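Local coordinates for twin-arginine translocation pathway signal (Rhodoferax ferrireducens, PDB 5IM2), which probably serves as the extracytoplasmic solute-binding protein of a TRAP transporter, and holds a copurified benzoate in its ligand pocket, at residues Leu100-Lys105 against Ala120-Arg125; Ala144-Met149 against Leu163-His168. One frame throughout, in Å; residues are numbered along the deposited sequence.

How the contacts relate
Contact 1 is partly buried, with its charged groups nearer solvent and its ring pair inside; contact 2 is buried, their centres about 14 and 10 Å from the centre of the chain. Chemistry follows place: where helix 100-106 meets the loop after strand 111-114, a two-pronged salt bridge runs beside an edge-to-face ring pair, whereas helix 138-152 meets strand 161-167 by van der Waals packing, mostly of apolar side chains. The two share no helix or strand and follow one another along the chain, about 15 Å apart between centres. They nevertheless touch, since Arg125 O of contact 1 lies 2.8 Å from Tyr148 OH of contact 2, probably a hydrogen bond joining the loop to the helix.

Contact 1 (Leu100-Lys105 against Ala120-Arg125); sequences LYDQAK and AGRFPR
One face of the Tyr101 ring is covered by Phe123, whose CZ stands 3.6 Å above the ring plane and over its centre. This is a T-shaped (edge-to-face) pair: the centroids are 4.9 Å apart, the planes meet at 67°, and Phe123 supplies the edge. At the edge of the tyrosine ring, Arg122 NH2 comes within 3.6 Å of Tyr101 CD2, with the guanidinium turned nearly perpendicular to the ring; the same Phe123 CZ also lies over one face of the guanidinium, toward its rim. Arg122 also packs on its neighbour in sequence: its CG sits 3.3 Å above the centre of one face of the Phe123 ring.

The guanidinium offers its end to Asp102 and lies almost level with the carboxylate, the two planes differing by 16°. Arg122 NH2 donates to Asp102 OD1 at 2.8 Å and Arg122 NH1 to Asp102 OD2 at 3.2 Å, each oxygen being met on its syn side but somewhat out of the carboxylate plane. Gripping both oxygens restrains the rotation of both groups, and the bend of the arginine chain at its second torsion (chi2 90°) carries its end past the phenylalanine to the acid. Lys105 NZ, 5.5 Å from Arg122 NH2, probably adds to the positive potential around the carboxylate.

Helix 100-106 meets, through Tyr101 and Asp102, the loop that leads from strand 111-114 to helix 138-152. Tyr101 OH reaches on to Asp159 and Thr160 just before strand 161-167, Phe123 stacks on Phe157, and Leu100 and Ala104 pack against strand 111-114.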
ATOM      1  N   LEU A 100       2.222  13.243   5.214  1.00 17.48           N
ATOM      2  CA  LEU A 100       2.872  13.384   3.904  1.00 14.88           C
ATOM      3  C   LEU A 100       1.949  14.024   2.884  1.00 14.79           C
ATOM      4  O   LEU A 100       2.330  14.986   2.199  1.00 18.29           O
ATOM      5  CB  LEU A 100       3.364  12.026   3.402  1.00 17.91           C
ATOM      6  CG  LEU A 100       4.690  11.571   4.021  1.00 18.78           C
ATOM      7  CD1 LEU A 100       4.893  10.091   3.769  1.00 16.14           C
ATOM      8  CD2 LEU A 100       5.915  12.373   3.556  1.00 20.79           C
ATOM      9  N   TYR A 101       0.718  13.519   2.777  1.00 17.23           N
ATOM     10  CA  TYR A 101      -0.188  14.031   1.750  1.00 17.03           C
ATOM     11  C   TYR A 101      -0.366  15.544   1.877  1.00 17.84           C
ATOM     12  O   TYR A 101      -0.205  16.277   0.899  1.00 20.95           O
ATOM     13  CB  TYR A 101      -1.530  13.295   1.809  1.00 16.92           C
ATOM     14  CG  TYR A 101      -2.431  13.632   0.658  1.00 19.36           C
ATOM     15  CD1 TYR A 101      -2.337  12.939  -0.547  1.00 18.47           C
ATOM     16  CD2 TYR A 101      -3.343  14.680   0.755  1.00 20.44           C
ATOM     17  CE1 TYR A 101      -3.145  13.273  -1.611  1.00 22.13           C
ATOM     18  CE2 TYR A 101      -4.158  15.017  -0.301  1.00 17.13           C
ATOM     19  CZ  TYR A 101      -4.052  14.305  -1.484  1.00 20.34           C
ATOM     20  OH  TYR A 101      -4.876  14.666  -2.537  1.00 23.85           O
ATOM     21  N   ASP A 102      -0.636  16.037   3.090  1.00 19.35           N
ATOM     22  CA  ASP A 102      -0.821  17.470   3.303  1.00 17.35           C
ATOM     23  C   ASP A 102       0.451  18.270   3.054  1.00 19.56           C
ATOM     24  O   ASP A 102       0.367  19.455   2.702  1.00 21.63           O
ATOM     25  CB  ASP A 102      -1.358  17.722   4.710  1.00 22.66           C
ATOM     26  CG  ASP A 102      -2.832  17.409   4.809  1.00 35.84           C
ATOM     27  OD1 ASP A 102      -3.538  17.717   3.824  1.00 41.48           O
ATOM     28  OD2 ASP A 102      -3.265  16.813   5.819  1.00 38.60           O
ATOM     29  N   GLN A 103       1.631  17.667   3.239  1.00 20.17           N
ATOM     30  CA  GLN A 103       2.861  18.386   2.918  1.00 22.96           C
ATOM     31  C   GLN A 103       2.960  18.673   1.426  1.00 19.84           C
ATOM     32  O   GLN A 103       3.433  19.748   1.027  1.00 22.49           O
ATOM     33  CB  GLN A 103       4.092  17.607   3.368  1.00 22.37           C
ATOM     34  CG  GLN A 103       4.307  17.571   4.869  1.00 26.23           C
ATOM     35  CD  GLN A 103       5.424  16.628   5.293  1.00 31.22           C
ATOM     36  OE1 GLN A 103       6.039  15.935   4.465  1.00 27.64           O
ATOM     37  NE2 GLN A 103       5.671  16.570   6.604  1.00 30.12           N
ATOM     38  N   ALA A 104       2.553  17.719   0.585  1.00 20.66           N
ATOM     39  CA  ALA A 104       2.524  17.971  -0.853  1.00 21.34           C
ATOM     40  C   ALA A 104       1.434  18.969  -1.181  1.00 24.44           C
ATOM     41  O   ALA A 104       1.667  19.956  -1.885  1.00 23.85           O
ATOM     42  CB  ALA A 104       2.307  16.676  -1.651  1.00 19.86           C
ATOM     43  N   LYS A 105       0.234  18.733  -0.654  1.00 22.68           N
ATOM     44  CA  LYS A 105      -0.860  19.656  -0.886  1.00 23.53           C
ATOM     45  C   LYS A 105      -0.462  21.080  -0.519  1.00 24.18           C
ATOM     46  O   LYS A 105      -0.772  22.026  -1.254  1.00 26.36           O
ATOM     47  CB  LYS A 105      -2.090  19.202  -0.086  1.00 26.91           C
ATOM     48  CG  LYS A 105      -3.245  20.150  -0.188  1.00 30.17           C
ATOM     49  CD  LYS A 105      -4.323  19.820   0.817  1.00 31.66           C
ATOM     50  CE  LYS A 105      -5.413  20.862   0.751  1.00 53.01           C
ATOM     51  NZ  LYS A 105      -5.373  21.750   1.936  1.00 76.14           N
ATOM     52  N   ALA A 120      -6.906   8.623   8.725  1.00 35.20           N
ATOM     53  CA  ALA A 120      -8.203   7.996   8.986  1.00 44.45           C
ATOM     54  C   ALA A 120      -9.379   8.647   8.254  1.00 34.77           C
ATOM     55  O   ALA A 120      -9.621   9.847   8.384  1.00 35.49           O
ATOM     56  CB  ALA A 120      -8.453   8.044  10.496  1.00 64.65           C
ATOM     57  N   GLY A 121     -10.127   7.839   7.498  1.00 39.81           N
ATOM     58  CA  GLY A 121     -11.347   8.284   6.837  1.00 32.76           C
ATOM     59  C   GLY A 121     -11.258   9.499   5.919  1.00 33.66           C
ATOM     60  O   GLY A 121     -12.290  10.032   5.508  1.00 29.78           O
ATOM     61  N   ARG A 122     -10.047   9.934   5.560  1.00 25.22           N
ATOM     62  CA  ARG A 122      -9.877  11.041   4.617  1.00 21.12           C
ATOM     63  C   ARG A 122     -10.144  10.615   3.171  1.00 15.28           C
ATOM     64  O   ARG A 122     -10.655  11.409   2.374  1.00 24.02           O
ATOM     65  CB  ARG A 122      -8.458  11.593   4.716  1.00 19.31           C
ATOM     66  CG  ARG A 122      -8.060  12.630   3.697  1.00 31.06           C
ATOM     67  CD  ARG A 122      -8.352  14.048   4.147  1.00 45.88           C
ATOM     68  NE  ARG A 122      -7.585  15.001   3.342  1.00 56.47           N
ATOM     69  CZ  ARG A 122      -6.362  15.455   3.638  1.00 49.05           C
ATOM     70  NH1 ARG A 122      -5.722  15.074   4.747  1.00 37.86           N
ATOM     71  NH2 ARG A 122      -5.773  16.319   2.819  1.00 38.96           N
ATOM     72  N   PHE A 123      -9.788   9.386   2.809  1.00 20.23           N
ATOM     73  CA  PHE A 123      -9.880   8.903   1.428  1.00 17.36           C
ATOM     74  C   PHE A 123     -10.725   7.631   1.406  1.00 17.29           C
ATOM     75  O   PHE A 123     -10.222   6.526   1.206  1.00 16.47           O
ATOM     76  CB  PHE A 123      -8.495   8.670   0.826  1.00 19.99           C
ATOM     77  CG  PHE A 123      -7.595   9.835   0.933  1.00 15.35           C
ATOM     78  CD1 PHE A 123      -7.786  10.959   0.123  1.00 21.76           C
ATOM     79  CD2 PHE A 123      -6.560   9.857   1.868  1.00 19.25           C
ATOM     80  CE1 PHE A 123      -6.953  12.071   0.222  1.00 23.92           C
ATOM     81  CE2 PHE A 123      -5.727  10.953   1.962  1.00 23.11           C
ATOM     82  CZ  PHE A 123      -5.914  12.066   1.128  1.00 26.34           C
ATOM     83  N   PRO A 124     -12.039   7.761   1.621  1.00 19.21           N
ATOM     84  CA  PRO A 124     -12.859   6.562   1.808  1.00 18.17           C
ATOM     85  C   PRO A 124     -13.025   5.720   0.565  1.00 16.87           C
ATOM     86  O   PRO A 124     -13.123   4.496   0.688  1.00 16.29           O
ATOM     87  CB  PRO A 124     -14.200   7.132   2.277  1.00 17.23           C
ATOM     88  CG  PRO A 124     -14.240   8.524   1.756  1.00 22.32           C
ATOM     89  CD  PRO A 124     -12.809   8.997   1.819  1.00 21.36           C
ATOM     90  N   ARG A 125     -13.087   6.303  -0.631  1.00 16.33           N
ATOM     91  CA  ARG A 125     -13.462   5.468  -1.775  1.00 16.40           C
ATOM     92  C   ARG A 125     -12.322   4.576  -2.281  1.00 17.46           C
ATOM     93  O   ARG A 125     -12.578   3.481  -2.807  1.00 14.56           O
ATOM     94  CB  ARG A 125     -13.981   6.353  -2.904  1.00 15.65           C
ATOM     95  CG  ARG A 125     -15.330   6.934  -2.637  1.00 16.07           C
ATOM     96  CD  ARG A 125     -15.667   8.030  -3.600  1.00 26.72           C
ATOM     97  NE  ARG A 125     -14.996   9.256  -3.228  1.00 20.97           N
ATOM     98  CZ  ARG A 125     -15.237  10.443  -3.780  1.00 28.78           C
ATOM     99  NH1 ARG A 125     -16.115  10.568  -4.770  1.00 31.69           N
ATOM    100  NH2 ARG A 125     -14.580  11.504  -3.349  1.00 30.19           N
TER

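Contact 2 (Ala144-Met149 against Leu163-His168); sequences ACWEYM and LALQVH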
ATOM      1  N   ALA A 144      -6.019  -1.242 -12.066  1.00 14.41           N
ATOM      2  CA  ALA A 144      -7.432  -1.080 -11.720  1.00 14.44           C
ATOM      3  C   ALA A 144      -7.659   0.095 -10.788  1.00 15.29           C
ATOM      4  O   ALA A 144      -8.640   0.827 -10.932  1.00 15.09           O
ATOM      5  CB  ALA A 144      -7.959  -2.375 -11.090  1.00 12.65           C
ATOM      6  N   CYS A 145      -6.768   0.281  -9.812  1.00 13.04           N
ATOM      7  CA  CYS A 145      -6.879   1.403  -8.884  1.00 15.47           C
ATOM      8  C   CYS A 145      -6.788   2.730  -9.622  1.00 17.11           C
ATOM      9  O   CYS A 145      -7.588   3.645  -9.380  1.00 15.72           O
ATOM     10  CB  CYS A 145      -5.785   1.295  -7.817  1.00 19.83           C
ATOM     11  SG  CYS A 145      -5.981   2.430  -6.432  1.00 20.63           S
ATOM     12  N   TRP A 146      -5.823   2.855 -10.535  1.00 16.21           N
ATOM     13  CA  TRP A 146      -5.704   4.086 -11.315  1.00 15.15           C
ATOM     14  C   TRP A 146      -7.013   4.410 -12.043  1.00 17.23           C
ATOM     15  O   TRP A 146      -7.568   5.519 -11.911  1.00 17.33           O
ATOM     16  CB  TRP A 146      -4.555   3.994 -12.328  1.00 18.63           C
ATOM     17  CG  TRP A 146      -4.574   5.222 -13.188  1.00 17.83           C
ATOM     18  CD1 TRP A 146      -5.179   5.375 -14.422  1.00 17.11           C
ATOM     19  CD2 TRP A 146      -4.023   6.500 -12.862  1.00 17.11           C
ATOM     20  NE1 TRP A 146      -5.010   6.658 -14.878  1.00 19.45           N
ATOM     21  CE2 TRP A 146      -4.316   7.375 -13.936  1.00 18.56           C
ATOM     22  CE3 TRP A 146      -3.286   6.990 -11.783  1.00 19.51           C
ATOM     23  CZ2 TRP A 146      -3.923   8.693 -13.937  1.00 22.99           C
ATOM     24  CZ3 TRP A 146      -2.892   8.312 -11.797  1.00 18.25           C
ATOM     25  CH2 TRP A 146      -3.198   9.140 -12.866  1.00 19.98           C
ATOM     26  N   GLU A 147      -7.524   3.439 -12.801  1.00 15.55           N
ATOM     27  CA  GLU A 147      -8.720   3.660 -13.608  1.00 14.88           C
ATOM     28  C   GLU A 147      -9.943   3.929 -12.740  1.00 17.63           C
ATOM     29  O   GLU A 147     -10.745   4.820 -13.045  1.00 20.91           O
ATOM     30  CB  GLU A 147      -8.972   2.469 -14.531  1.00 14.56           C
ATOM     31  CG  GLU A 147     -10.193   2.689 -15.405  1.00 23.59           C
ATOM     32  CD  GLU A 147     -10.385   1.661 -16.522  1.00 34.18           C
ATOM     33  OE1 GLU A 147      -9.511   0.806 -16.758  1.00 27.86           O
ATOM     34  OE2 GLU A 147     -11.441   1.727 -17.174  1.00 27.67           O
ATOM     35  N   TYR A 148     -10.073   3.206 -11.633  1.00 13.33           N
ATOM     36  CA  TYR A 148     -11.153   3.459 -10.674  1.00 14.45           C
ATOM     37  C   TYR A 148     -11.156   4.908 -10.178  1.00 19.81           C
ATOM     38  O   TYR A 148     -12.196   5.579 -10.160  1.00 17.69           O
ATOM     39  CB  TYR A 148     -11.006   2.485  -9.503  1.00 15.31           C
ATOM     40  CG  TYR A 148     -11.958   2.628  -8.329  1.00 15.12           C
ATOM     41  CD1 TYR A 148     -11.635   3.468  -7.277  1.00 18.42           C
ATOM     42  CD2 TYR A 148     -13.113   1.886  -8.241  1.00 18.40           C
ATOM     43  CE1 TYR A 148     -12.465   3.603  -6.153  1.00 15.72           C
ATOM     44  CE2 TYR A 148     -13.960   1.999  -7.114  1.00 15.25           C
ATOM     45  CZ  TYR A 148     -13.599   2.852  -6.067  1.00 17.13           C
ATOM     46  OH  TYR A 148     -14.365   2.986  -4.928  1.00 17.28           O
ATOM     47  N   MET A 149     -10.016   5.407  -9.716  1.00 16.76           N
ATOM     48  CA  MET A 149     -10.043   6.750  -9.151  1.00 18.88           C
ATOM     49  C   MET A 149     -10.309   7.779 -10.239  1.00 19.38           C
ATOM     50  O   MET A 149     -11.039   8.755 -10.023  1.00 21.77           O
ATOM     51  CB  MET A 149      -8.739   7.045  -8.413  1.00 21.64           C
ATOM     52  CG  MET A 149      -8.538   6.148  -7.204  1.00 23.54           C
ATOM     53  SD  MET A 149      -9.894   6.159  -5.961  1.00 25.49           S
ATOM     54  CE  MET A 149      -9.868   7.849  -5.378  1.00 29.65           C
ATOM     55  N   LEU A 163      -0.006  11.494  -9.607  1.00 19.38           N
ATOM     56  CA  LEU A 163       0.861  10.929 -10.618  1.00 18.81           C
ATOM     57  C   LEU A 163       0.691   9.429 -10.779  1.00 16.69           C
ATOM     58  O   LEU A 163       0.851   8.931 -11.895  1.00 18.89           O
ATOM     59  CB  LEU A 163       2.321  11.235 -10.267  1.00 22.27           C
ATOM     60  CG  LEU A 163       2.645  12.690  -9.950  1.00 17.76           C
ATOM     61  CD1 LEU A 163       4.162  12.888  -9.718  1.00 18.83           C
ATOM     62  CD2 LEU A 163       2.185  13.643 -11.037  1.00 22.65           C
ATOM     63  N   ALA A 164       0.387   8.696  -9.704  1.00 14.27           N
ATOM     64  CA  ALA A 164       0.236   7.249  -9.752  1.00 14.11           C
ATOM     65  C   ALA A 164      -0.491   6.771  -8.510  1.00 16.92           C
ATOM     66  O   ALA A 164      -0.503   7.451  -7.471  1.00 14.80           O
ATOM     67  CB  ALA A 164       1.592   6.538  -9.899  1.00 16.59           C
ATOM     68  N   LEU A 165      -1.108   5.588  -8.654  1.00 14.20           N
ATOM     69  CA  LEU A 165      -1.861   4.879  -7.621  1.00 12.78           C
ATOM     70  C   LEU A 165      -1.521   3.399  -7.725  1.00 16.94           C
ATOM     71  O   LEU A 165      -1.462   2.874  -8.837  1.00 19.08           O
ATOM     72  CB  LEU A 165      -3.378   5.058  -7.803  1.00 16.25           C
ATOM     73  CG  LEU A 165      -3.885   6.454  -7.521  1.00 16.82           C
ATOM     74  CD1 LEU A 165      -5.183   6.655  -8.298  1.00 19.46           C
ATOM     75  CD2 LEU A 165      -4.086   6.662  -6.005  1.00 18.42           C
ATOM     76  N   GLN A 166      -1.294   2.717  -6.600  1.00 14.05           N
ATOM     77  CA  GLN A 166      -0.854   1.324  -6.667  1.00 13.64           C
ATOM     78  C   GLN A 166      -1.085   0.614  -5.339  1.00 13.90           C
ATOM     79  O   GLN A 166      -1.485   1.224  -4.339  1.00 16.43           O
ATOM     80  CB  GLN A 166       0.615   1.244  -7.106  1.00 15.45           C
ATOM     81  CG  GLN A 166       1.558   2.195  -6.376  1.00 16.99           C
ATOM     82  CD  GLN A 166       2.652   1.522  -5.564  1.00 17.34           C
ATOM     83  OE1 GLN A 166       3.624   2.150  -5.215  1.00 18.05           O
ATOM     84  NE2 GLN A 166       2.477   0.282  -5.228  1.00 14.58           N
ATOM     85  N   VAL A 167      -0.934  -0.705  -5.389  1.00 12.74           N
ATOM     86  CA  VAL A 167      -1.066  -1.588  -4.236  1.00 14.90           C
ATOM     87  C   VAL A 167       0.226  -2.391  -4.104  1.00 13.30           C
ATOM     88  O   VAL A 167       1.060  -2.409  -5.015  1.00 15.98           O
ATOM     89  CB  VAL A 167      -2.282  -2.521  -4.334  1.00 14.30           C
ATOM     90  CG1 VAL A 167      -3.547  -1.688  -4.498  1.00 13.95           C
ATOM     91  CG2 VAL A 167      -2.085  -3.535  -5.476  1.00 15.42           C
ATOM     92  N   HIS A 168       0.396  -3.052  -2.954  1.00 16.17           N
ATOM     93  CA  HIS A 168       1.514  -3.962  -2.762  1.00 14.25           C
ATOM     94  C   HIS A 168       1.097  -5.436  -2.953  1.00 14.22           C
ATOM     95  O   HIS A 168      -0.030  -5.751  -3.332  1.00 15.79           O
ATOM     96  CB  HIS A 168       2.217  -3.687  -1.412  1.00 12.95           C
ATOM     97  CG  HIS A 168       1.394  -3.898  -0.160  1.00 14.62           C
ATOM     98  ND1 HIS A 168       0.751  -5.085   0.146  1.00 11.58           N
ATOM     99  CD2 HIS A 168       1.193  -3.082   0.905  1.00 12.82           C
ATOM    100  CE1 HIS A 168       0.145  -4.965   1.321  1.00 13.67           C
ATOM    101  NE2 HIS A 168       0.426  -3.773   1.822  1.00 14.58           N
TER
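Leu165 projects from strand 161-167 toward helix 138-152 and is met there by Cys145, Trp146 and Met149. Its methyl CD1 does most of the touching. Met149 CG approaches Leu165 CD1 to 3.6 Å, the two side chains crossing at about a right angle; Met149 CG is anti to its carbonyl carbon (chi1 -65°), and further bends turn the end of the chain away from the strand. Nearer the backbone, Cys145 SG packs at 3.9 Å on Leu165 CB.

Trp146 also crosses Leu165 roughly at right angles, but it approaches with the six-membered part of the indole. Its CG, trans to the backbone nitrogen (chi1 174°), brings the ring system up to the strand although the bond to CB does not point there. Trp146 CE3 then lies 4.0 Å from Leu165 CD1, while Trp146 CZ3 is 3.9 Å from Ala164 CA and 3.8 Å from Leu163 O, all at oblique angles to the ring. Replacing Trp146 with an alanine would probably uncover the backbone at Leu163 and Ala164 and deprive Leu165 CD1 of packing on one flank.

The backbones come closest at Trp146 and Leu165, whose CA atoms are 5.4 Å apart, and the short axes are 7.1 Å apart at an angle of 125°. Such a helix packed over the outermost strand of a mixed sheet fits the alpha/beta lobes of TRAP solute-binding proteins; strand 161-167 also forms a classic beta bulge, Leu163 and Ala164 both facing Leu265 of strand 262-267. The same segment carries His168, part of the ligand pocket, which touches the bound benzoate.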